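Local coordinates for putative dehydrogenase (Amycolatopsis orientalis, PDB 5A9T), which catalyses the stereoselective, NADPH-dependent reduction of imines to amines, at residues A[169-172]-A[173-177]; A[216-219]-A[220-224]; A[280-283]-A[284-287]. All blocks are in the same frame, centred on the assembly; numbering follows the deposited sequence.

Interaction 1: residues A[169-172]-A[173-177]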
# COMPACT_ATOMS: atom_id res chain seq x y z
N LEU A 169 4.95 18.59 4.32
CA LEU A 169 3.86 18.22 3.40
C LEU A 169 4.12 16.75 2.95
O LEU A 169 3.13 15.97 2.88
CB LEU A 169 3.82 19.14 2.24
CG LEU A 169 2.75 18.92 1.18
CD1 LEU A 169 1.38 18.98 1.80
CD2 LEU A 169 2.91 19.91 0.06
N TYR A 170 5.35 16.39 2.58
CA TYR A 170 5.61 15.01 2.21
C TYR A 170 5.31 14.07 3.30
O TYR A 170 4.75 12.96 3.13
CB TYR A 170 7.09 14.84 1.78
CG TYR A 170 7.39 14.85 0.29
CD1 TYR A 170 7.36 16.00 -0.45
CD2 TYR A 170 7.67 13.65 -0.31
CE1 TYR A 170 7.72 15.88 -1.89
CE2 TYR A 170 7.97 13.56 -1.63
CZ TYR A 170 8.02 14.66 -2.35
OH TYR A 170 8.31 14.29 -3.75
N ASN A 171 5.71 14.39 4.55
CA ASN A 171 5.43 13.55 5.70
C ASN A 171 3.90 13.32 5.82
O ASN A 171 3.47 12.19 5.97
CB ASN A 171 5.98 14.14 6.97
CG ASN A 171 5.92 13.17 8.12
OD1 ASN A 171 5.99 11.97 8.02
ND2 ASN A 171 5.74 13.70 9.24
N THR A 172 3.16 14.40 5.75
CA THR A 172 1.73 14.34 5.82
C THR A 172 1.18 13.44 4.73
O THR A 172 0.31 12.56 5.03
CB THR A 172 1.12 15.74 5.71
OG1 THR A 172 1.69 16.55 6.79
CG2 THR A 172 -0.40 15.67 5.91
N ALA A 173 1.65 13.62 3.54
CA ALA A 173 1.20 12.82 2.40
C ALA A 173 1.51 11.33 2.60
O ALA A 173 0.62 10.44 2.43
CB ALA A 173 1.79 13.36 1.16
N LEU A 174 2.75 11.02 3.00
CA LEU A 174 3.13 9.63 3.14
C LEU A 174 2.34 8.97 4.29
O LEU A 174 1.98 7.79 4.19
CB LEU A 174 4.65 9.51 3.31
CG LEU A 174 5.50 9.92 2.09
CD1 LEU A 174 6.95 10.13 2.45
CD2 LEU A 174 5.33 8.89 0.91
N LEU A 175 2.14 9.68 5.39
CA LEU A 175 1.34 9.11 6.46
C LEU A 175 -0.12 8.82 6.01
O LEU A 175 -0.69 7.82 6.36
CB LEU A 175 1.36 10.03 7.68
CG LEU A 175 2.72 10.12 8.36
CD1 LEU A 175 2.64 11.24 9.39
CD2 LEU A 175 3.09 8.82 9.04
N SER A 176 -0.68 9.73 5.23
CA SER A 176 -2.05 9.57 4.74
C SER A 176 -2.08 8.26 3.91
O SER A 176 -2.99 7.41 4.05
CB SER A 176 -2.47 10.79 3.95
OG SER A 176 -3.88 10.68 3.60
N MET A 177 -1.09 8.09 3.04
CA MET A 177 -0.99 6.89 2.24
C MET A 177 -0.84 5.67 3.16
O MET A 177 -1.46 4.59 2.87
CB MET A 177 0.18 6.99 1.30
CG MET A 177 0.42 5.70 0.52
SD MET A 177 1.83 6.02 -0.64
CE MET A 177 2.51 4.42 -1.10
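Asn171 and Leu175, one helical turn apart, cross obliquely on the same flank: Leu175 CD1 lies 4.0 Å from Asn171 CG, a van der Waals contact with the end group. Two torsions set this up. CG of Asn171 stands anti to its backbone N (chi1 -169°), while Leu175 carries CG beside its own N (chi1 -68°), which brings Leu175 CG to 3.2 Å from Asn171 O. Leu174 does the same one residue earlier, its CG 3.3 Å from Tyr170 O. Both segments are part of helix 166-193, the long helix that in imine reductases joins the Rossmann domain to the helical C-terminal domain and takes part in dimerisation. Its regularity is seen in four successive i to i+4 bonds, such as Leu174 N to Tyr170 O at 2.8 Å and Leu175 N to Asn171 O at 2.9 Å. Thr172 OG1 bonds back to the carbonyl of Val168. Other faces meet the second subunit: the Tyr170 ring meets Phe202 of that chain at about 65° between planes, and Ser176 OG is hydrogen-bonded to its His187, whereas Leu175 touches a bound methyltetrahydroisoquinoline.

Interaction 2: residues A[216-219]-A[220-224]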
# COMPACT_ATOMS: atom_id res chain seq x y z
N GLY A 216 2.70 -1.38 -6.38
CA GLY A 216 3.77 -0.41 -6.64
C GLY A 216 4.06 -0.23 -8.13
O GLY A 216 4.18 0.85 -8.69
N GLN A 217 4.16 -1.38 -8.85
CA GLN A 217 4.48 -1.32 -10.27
C GLN A 217 3.36 -0.66 -11.04
O GLN A 217 3.59 0.10 -12.00
CB GLN A 217 4.75 -2.70 -10.86
CG GLN A 217 6.10 -3.25 -10.50
CD GLN A 217 7.26 -2.37 -10.96
OE1 GLN A 217 7.96 -1.76 -10.13
NE2 GLN A 217 7.47 -2.27 -12.27
N ILE A 218 2.08 -0.89 -10.66
CA ILE A 218 0.98 -0.24 -11.40
C ILE A 218 1.03 1.30 -11.14
O ILE A 218 0.88 2.12 -12.05
CB ILE A 218 -0.36 -0.85 -11.01
CG1 ILE A 218 -0.45 -2.20 -11.67
CG2 ILE A 218 -1.48 0.03 -11.45
CD1 ILE A 218 -1.56 -3.11 -11.21
N ILE A 219 1.31 1.70 -9.89
CA ILE A 219 1.43 3.13 -9.61
C ILE A 219 2.53 3.80 -10.50
O ILE A 219 2.29 4.81 -11.08
CB ILE A 219 1.73 3.36 -8.15
CG1 ILE A 219 0.48 3.05 -7.34
CG2 ILE A 219 2.10 4.84 -7.94
CD1 ILE A 219 0.71 2.98 -5.85
N LYS A 220 3.68 3.13 -10.56
CA LYS A 220 4.81 3.60 -11.41
C LYS A 220 4.38 3.69 -12.86
O LYS A 220 4.77 4.65 -13.60
CB LYS A 220 6.05 2.74 -11.24
CG LYS A 220 6.73 3.03 -9.92
CD LYS A 220 7.69 1.92 -9.51
CE LYS A 220 8.88 1.81 -10.44
NZ LYS A 220 9.76 2.99 -10.26
N ALA A 221 3.61 2.72 -13.32
CA ALA A 221 3.21 2.68 -14.74
C ALA A 221 2.18 3.74 -15.06
O ALA A 221 1.94 4.03 -16.26
CB ALA A 221 2.66 1.32 -15.10
N GLU A 222 1.43 4.21 -14.07
CA GLU A 222 0.28 5.07 -14.21
C GLU A 222 0.54 6.52 -13.88
O GLU A 222 -0.18 7.46 -14.25
CB GLU A 222 -0.95 4.58 -13.42
CG GLU A 222 -1.44 3.27 -13.92
CD GLU A 222 -2.16 3.30 -15.26
OE1 GLU A 222 -2.45 4.37 -15.81
OE2 GLU A 222 -2.40 2.14 -15.77
N ALA A 223 1.63 6.79 -13.16
CA ALA A 223 1.84 8.16 -12.63
C ALA A 223 1.99 9.23 -13.75
O ALA A 223 1.44 10.29 -13.64
CB ALA A 223 2.98 8.19 -11.59
N PRO A 224 2.75 8.92 -14.87
CA PRO A 224 2.80 9.96 -15.93
C PRO A 224 1.45 10.23 -16.52
O PRO A 224 1.23 11.38 -16.97
CB PRO A 224 3.82 9.37 -16.94
CG PRO A 224 4.69 8.52 -16.11
CD PRO A 224 3.74 7.85 -15.09
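The side-chain amide of Gln217 is met by Lys220 through its methylenes: Lys220 CE lies 3.7 Å from Gln217 OE1, a contact that holds for one of the two conformers of the glutamine and is to that extent doubtful. The carboxylate of Glu222 is the second flat group; its CD packs on the ring of Tyr283, and nearer the backbone Glu222 CG is 4.1 Å from Ile218 CG2, the two side chains lying side by side and pointing the same way. The third is the peptide carbonyl of Ile219, approached from above its plane by Glu222 N, 68° out of it, at 3.2 Å from Ile219 O. The same oxygen also takes a weak bond from Ala223 N at 2.9 Å.

This change of pattern belongs to the last turns of helix 199-228, in the reductive aminase-like C-terminal domain. Upstream the helix is regular, with Lys220 N to Gly216 O at 3.0 Å and 168° at the hydrogen; Glu222 N to Ile218 O is already weak, and at Pro224 the helix kinks because the proline nitrogen has no hydrogen to give. Lys220, Ala221 and Ala223 belong to a calcium site observed in this protein, with no calcium bound to this chain in the model; the two alanines can offer it backbone atoms alone. Lys220 holds CG beside its backbone N, 3.6 Å from Gly216 O; the far end of the chain bends, and its NZ forms a salt bridge with Asp208 of the second subunit, while Ile219 packs on Met182 of that subunit.

Interaction 3: residues A[280-283]-A[284-287]. With YLG ((1R)-1-methyl-1,2,3,4-tetrahydroisoquinoline), chain B.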
# COMPACT_ATOMS: atom_id res chain seq x y z
N SER A 280 -13.83 7.59 -17.54
CA SER A 280 -12.39 7.81 -17.41
C SER A 280 -11.74 6.66 -16.68
O SER A 280 -12.41 5.76 -16.20
CB SER A 280 -12.14 9.10 -16.68
OG SER A 280 -12.68 10.19 -17.39
N SER A 281 -10.39 6.69 -16.52
CA SER A 281 -9.77 5.58 -15.78
C SER A 281 -10.00 5.79 -14.27
O SER A 281 -10.43 6.85 -13.83
CB SER A 281 -8.25 5.63 -16.05
OG SER A 281 -7.70 6.77 -15.35
N TYR A 282 -9.66 4.76 -13.52
CA TYR A 282 -9.82 4.75 -12.07
C TYR A 282 -9.18 5.97 -11.47
O TYR A 282 -9.66 6.61 -10.56
CB TYR A 282 -9.16 3.48 -11.52
CG TYR A 282 -9.34 3.41 -10.02
CD1 TYR A 282 -8.47 4.03 -9.13
CD2 TYR A 282 -10.39 2.67 -9.48
CE1 TYR A 282 -8.68 4.02 -7.78
CE2 TYR A 282 -10.58 2.63 -8.14
CZ TYR A 282 -9.78 3.36 -7.26
OH TYR A 282 -10.03 3.28 -5.91
N TYR A 283 -7.97 6.30 -11.97
CA TYR A 283 -7.08 7.31 -11.38
C TYR A 283 -7.62 8.71 -11.46
O TYR A 283 -7.22 9.56 -10.71
CB TYR A 283 -5.68 7.18 -12.03
CG TYR A 283 -5.21 5.78 -12.01
CD1 TYR A 283 -4.78 5.17 -10.82
CD2 TYR A 283 -5.31 4.95 -13.13
CE1 TYR A 283 -4.47 3.82 -10.79
CE2 TYR A 283 -4.99 3.59 -13.07
CZ TYR A 283 -4.59 3.05 -11.91
OH TYR A 283 -4.25 1.74 -11.84
N SER A 284 -8.65 8.93 -12.33
CA SER A 284 -9.34 10.18 -12.39
C SER A 284 -10.04 10.62 -11.09
O SER A 284 -10.28 11.81 -10.90
CB SER A 284 -10.35 10.21 -13.51
OG SER A 284 -11.45 9.37 -13.22
N VAL A 285 -10.22 9.64 -10.20
CA VAL A 285 -10.80 9.94 -8.84
C VAL A 285 -10.00 10.98 -8.12
O VAL A 285 -10.53 11.78 -7.37
CB VAL A 285 -10.99 8.64 -8.07
CG1 VAL A 285 -9.67 8.10 -7.57
CG2 VAL A 285 -11.93 8.86 -6.92
N ILE A 286 -8.67 11.09 -8.44
CA ILE A 286 -7.88 12.09 -7.83
C ILE A 286 -8.37 13.53 -8.09
O ILE A 286 -8.15 14.48 -7.28
CB ILE A 286 -6.38 11.98 -8.19
CG1 ILE A 286 -5.45 12.80 -7.21
CG2 ILE A 286 -6.14 12.41 -9.65
CD1 ILE A 286 -3.97 12.58 -7.56
N GLU A 287 -9.06 13.76 -9.23
CA GLU A 287 -9.50 15.14 -9.52
C GLU A 287 -10.54 15.73 -8.62
O GLU A 287 -10.49 16.95 -8.43
CB GLU A 287 -10.05 15.14 -10.94
CG GLU A 287 -8.99 14.95 -11.96
CD GLU A 287 -7.98 16.09 -12.00
OE1 GLU A 287 -8.42 17.29 -11.97
OE2 GLU A 287 -6.79 15.77 -12.07
C4 YLG B . -8.09 -3.35 -8.96
C14 YLG B . -7.77 -2.00 -9.01
C5 YLG B . -7.54 -1.24 -10.19
C6 YLG B . -7.20 0.08 -10.24
C11 YLG B . -7.11 0.66 -9.00
C8 YLG B . -6.23 -1.93 -12.22
C10 YLG B . -7.62 -1.85 -11.53
C12 YLG B . -7.32 -0.06 -7.79
C13 YLG B . -7.68 -1.40 -7.75
N2 YLG B . -8.24 -3.18 -11.41
C3 YLG B . -7.89 -4.09 -10.35
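Ser284 folds its hydroxyl back onto the carbonyl of Ser281, OG to O 2.8 Å, and its backbone N reaches the same Ser281 O at 3.1 Å, so two donors grip one oxygen. They come from different directions: the hydroxyl lies nearly in line with the carbonyl bond (172° at O), the amide well above its plane. A chi1 of 71° places OG between the backbone N and the carbonyl carbon, which directs the hydroxyl back at the Ser281 carbonyl. Val285 N to Tyr282 O and Ile286 N to Tyr283 O, both 3.1 Å, continue the i to i+3 pattern of a 3-10 turn.

Equally close is the packing in the amine pocket. C11 of the methyltetrahydroisoquinoline sits over the centre of one face of the Tyr282 ring, 3.6 Å from Tyr282 CD1, and Tyr283 OH lies 3.7 Å from ligand C6. An alanine in place of Tyr282 would probably leave ligand C11 without the ring face it lies over, and Asn183 of the second subunit without its hydroxyl partner. Looser, though still buried, is Val285 CG1 against Tyr282 CE1 at 4.2 Å. The solvent side holds the partly exposed Ser280, whose CB meets Ser284 OG, and Glu287, which pairs with Arg290.

The turn follows helix 260-274 and is wedged between helix 199-228, touched by Tyr283, and helix 238-255, touched by Tyr282, Ser284 and Val285.

In the fold
The three contacts come in series along the chain, all within the reductive aminase-like C-terminal domain. Interactions 1 and 2 lie on consecutive helices, 166-193 and 199-228, with centres 18 Å apart and nearest atoms about 5 Å apart, without touching. Interaction 3, in the segment after helix 260-274, is 20 Å from interaction 1 by centres but only 13 Å from interaction 2, which it meets directly: Ile218 CG2 packs 3.3 Å from Tyr283 OH. The helix linking the domains, the kinked last turns of helix 199-228 and the tyrosine-bearing turn each face the second subunit, and interactions 2 and 3 also meet within the chain, consistent with an imine reductase pocket built from both subunits.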